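Local coordinates for protein group II chitinase (Ostrinia furnacalis, PDB 6JAX) that probably hydrolyses internal beta-1,4 linkages of chitin through this glycosyl hydrolase family 18 domain of a much longer chitin-binding protein, at residues W18-I23 with E277-K282. Numbering follows the deposited sequence.
Sequences WYRPGI and EYTRAK. With GCS (2-amino-2-deoxy-beta-D-glucopyranose), chain C.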
loop_
_atom_site.group_PDB
_atom_site.type_symbol
_atom_site.label_atom_id
_atom_site.label_comp_id
_atom_site.label_asym_id
_atom_site.label_seq_id
_atom_site.Cartn_x
_atom_site.Cartn_y
_atom_site.Cartn_z
ATOM N N TRP A 18 5.123 7.517 14.151
ATOM C CA TRP A 18 5.285 8.353 15.336
ATOM C C TRP A 18 6.733 8.374 15.805
ATOM O O TRP A 18 7.217 9.396 16.312
ATOM C CB TRP A 18 4.389 7.801 16.444
ATOM C CG TRP A 18 4.152 8.691 17.603
ATOM C CD1 TRP A 18 4.060 10.051 17.599
ATOM C CD2 TRP A 18 3.915 8.273 18.944
ATOM N NE1 TRP A 18 3.794 10.510 18.869
ATOM C CE2 TRP A 18 3.698 9.435 19.714
ATOM C CE3 TRP A 18 3.854 7.024 19.575
ATOM C CZ2 TRP A 18 3.440 9.387 21.083
ATOM C CZ3 TRP A 18 3.594 6.979 20.936
ATOM C CH2 TRP A 18 3.396 8.153 21.674
ATOM N N TYR A 19 7.421 7.239 15.670
ATOM C CA TYR A 19 8.763 7.027 16.214
ATOM C C TYR A 19 9.814 7.418 15.181
ATOM O O TYR A 19 10.581 6.592 14.681
ATOM C CB TYR A 19 8.943 5.575 16.632
ATOM C CG TYR A 19 7.922 5.046 17.614
ATOM C CD1 TYR A 19 8.053 5.291 18.973
ATOM C CD2 TYR A 19 6.833 4.282 17.184
ATOM C CE1 TYR A 19 7.138 4.812 19.886
ATOM C CE2 TYR A 19 5.902 3.783 18.100
ATOM C CZ TYR A 19 6.063 4.054 19.450
ATOM O OH TYR A 19 5.164 3.576 20.383
ATOM N N ARG A 20 9.799 8.700 14.837
ATOM C CA ARG A 20 10.740 9.295 13.900
ATOM C C ARG A 20 11.204 10.631 14.452
ATOM O O ARG A 20 10.452 11.309 15.161
ATOM C CB ARG A 20 10.104 9.501 12.514
ATOM C CG ARG A 20 9.797 8.178 11.847
ATOM C CD ARG A 20 9.270 8.319 10.417
ATOM N NE ARG A 20 9.056 6.977 9.866
ATOM C CZ ARG A 20 8.130 6.665 8.965
ATOM N NH1 ARG A 20 7.327 7.600 8.485
ATOM N NH2 ARG A 20 7.998 5.407 8.561
ATOM N N PRO A 21 12.434 11.029 14.150
ATOM C CA PRO A 21 12.971 12.274 14.711
ATOM C C PRO A 21 12.493 13.511 13.970
ATOM O O PRO A 21 12.152 13.468 12.786
ATOM C CB PRO A 21 14.482 12.099 14.534
ATOM C CG PRO A 21 14.588 11.306 13.271
ATOM C CD PRO A 21 13.415 10.332 13.306
ATOM N N GLY A 22 12.500 14.632 14.696
ATOM C CA GLY A 22 12.288 15.934 14.077
ATOM C C GLY A 22 11.049 15.979 13.206
ATOM O O GLY A 22 9.951 15.578 13.614
ATOM N N ILE A 23 11.212 16.454 11.971
ATOM C CA ILE A 23 10.041 16.668 11.131
ATOM C C ILE A 23 9.486 15.374 10.569
ATOM O O ILE A 23 8.411 15.393 9.967
ATOM C CB ILE A 23 10.340 17.616 9.959
ATOM C CG1 ILE A 23 11.395 16.999 9.050
ATOM C CG2 ILE A 23 10.761 18.960 10.489
ATOM C CD1 ILE A 23 11.563 17.746 7.773
ATOM N N GLU A 277 17.564 9.420 7.001
ATOM C CA GLU A 277 17.660 9.900 8.377
ATOM C C GLU A 277 16.356 9.721 9.135
ATOM O O GLU A 277 16.370 9.579 10.363
ATOM C CB GLU A 277 18.051 11.380 8.395
ATOM C CG GLU A 277 19.023 11.778 7.304
ATOM C CD GLU A 277 18.336 12.125 5.988
ATOM O OE1 GLU A 277 17.805 13.252 5.865
ATOM O OE2 GLU A 277 18.335 11.275 5.076
ATOM N N TYR A 278 15.287 9.763 8.374
ATOM C CA TYR A 278 14.039 9.694 9.079
ATOM C C TYR A 278 13.363 8.318 9.075
ATOM O O TYR A 278 12.790 7.953 10.014
ATOM C CB TYR A 278 13.032 10.684 8.503
ATOM C CG TYR A 278 13.468 12.096 8.640
ATOM C CD1 TYR A 278 13.265 12.780 9.789
ATOM C CD2 TYR A 278 14.117 12.715 7.633
ATOM C CE1 TYR A 278 13.698 14.070 9.932
ATOM C CE2 TYR A 278 14.540 14.006 7.748
ATOM C CZ TYR A 278 14.342 14.686 8.914
ATOM O OH TYR A 278 14.751 15.946 9.030
ATOM N N THR A 279 13.401 7.613 7.970
ATOM C CA THR A 279 12.728 6.322 7.885
ATOM C C THR A 279 13.638 5.155 8.248
ATOM O O THR A 279 13.130 4.094 8.632
ATOM C CB THR A 279 12.137 6.129 6.482
ATOM O OG1 THR A 279 13.157 6.333 5.494
ATOM C CG2 THR A 279 11.002 7.134 6.261
ATOM N N ARG A 280 14.957 5.332 8.154
ATOM C CA ARG A 280 15.928 4.437 8.786
ATOM C C ARG A 280 15.727 2.982 8.370
ATOM O O ARG A 280 15.724 2.069 9.198
ATOM C CB ARG A 280 15.871 4.591 10.309
ATOM C CG ARG A 280 16.290 5.992 10.716
ATOM C CD ARG A 280 16.313 6.175 12.211
ATOM N NE ARG A 280 16.786 7.514 12.561
ATOM C CZ ARG A 280 16.779 8.013 13.795
ATOM N NH1 ARG A 280 16.313 7.290 14.804
ATOM N NH2 ARG A 280 17.228 9.240 14.020
ATOM N N ALA A 281 15.563 2.772 7.066
ATOM C CA ALA A 281 15.368 1.441 6.498
ATOM C C ALA A 281 16.171 1.359 5.208
ATOM O O ALA A 281 15.863 2.064 4.239
ATOM C CB ALA A 281 13.883 1.181 6.234
ATOM N N LYS A 282 17.196 0.506 5.196
ATOM C CA LYS A 282 18.009 0.324 4.005
ATOM C C LYS A 282 17.135 -0.094 2.831
ATOM O O LYS A 282 16.280 -0.977 2.965
ATOM C CB LYS A 282 19.092 -0.727 4.282
ATOM C CG LYS A 282 19.964 -1.063 3.099
ATOM C CD LYS A 282 21.027 -2.106 3.489
ATOM C CE LYS A 282 20.386 -3.429 3.889
ATOM N NZ LYS A 282 21.375 -4.550 3.915
HETATM C C1 GCS C . 9.176 0.851 18.567
HETATM C C2 GCS C . 7.718 0.511 18.351
HETATM C C3 GCS C . 7.466 -0.309 17.121
HETATM C C4 GCS C . 8.183 0.092 15.842
HETATM C C5 GCS C . 9.599 0.652 16.141
HETATM C C6 GCS C . 10.092 1.634 15.133
HETATM N N2 GCS C . 7.271 -0.212 19.588
HETATM O O1 GCS C . 9.271 1.727 19.607
HETATM O O3 GCS C . 6.036 -0.254 16.883
HETATM O O4 GCS C . 8.245 -1.096 14.995
HETATM O O5 GCS C . 9.716 1.499 17.340
HETATM O O6 GCS C . 11.171 2.296 15.757
HETATM O O HOH W 1 13.080 6.299 12.749
HETATM O O HOH W 2 10.488 4.665 10.592
#
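P21 and Y278 meet at the rim of the tyrosine ring: the proline carbonyl O lies in the ring plane, 3.3 Å from Y278 CD1, where the slightly positive ring hydrogens suit an oxygen. Farther along the same ring, I23 brings its CG1 to 3.5 Å from Y278 OH. That branch reaches the tyrosine because chi1 of 63° sets CG1 between the backbone N and the carbonyl carbon of I23. The compact proline ring packs against one face of the R280 guanidinium, offset toward its rim, with NH2 3.4 Å from P21 CG. R280 is steadied within its own loop by a bent hydrogen bond (138° at the hydrogen), NE to the E277 carbonyl O at 3.0 Å. R20 reaches past the Y278 carbonyl on a chain extended from CG to NE, until T279 CG2 sits over the centre of its guanidinium, 4.0 Å from CZ. T279 OG1 is hydrogen-bonded to E289. Two waters span the loops: one donates to Y19 O and Y278 O, the other accepts from R20 NE at 2.8 Å and donates weakly to T279 O. Y19 lays a ring face against a bound glucosamine, its CE2 3.8 Å from sugar C2. Loops following strands 8-14 and 244-257 of the family 18 TIM barrel are joined by van der Waals contact and two bridging waters, not directly by charge, since R20 forms its salt bridge with D349, outside both segments.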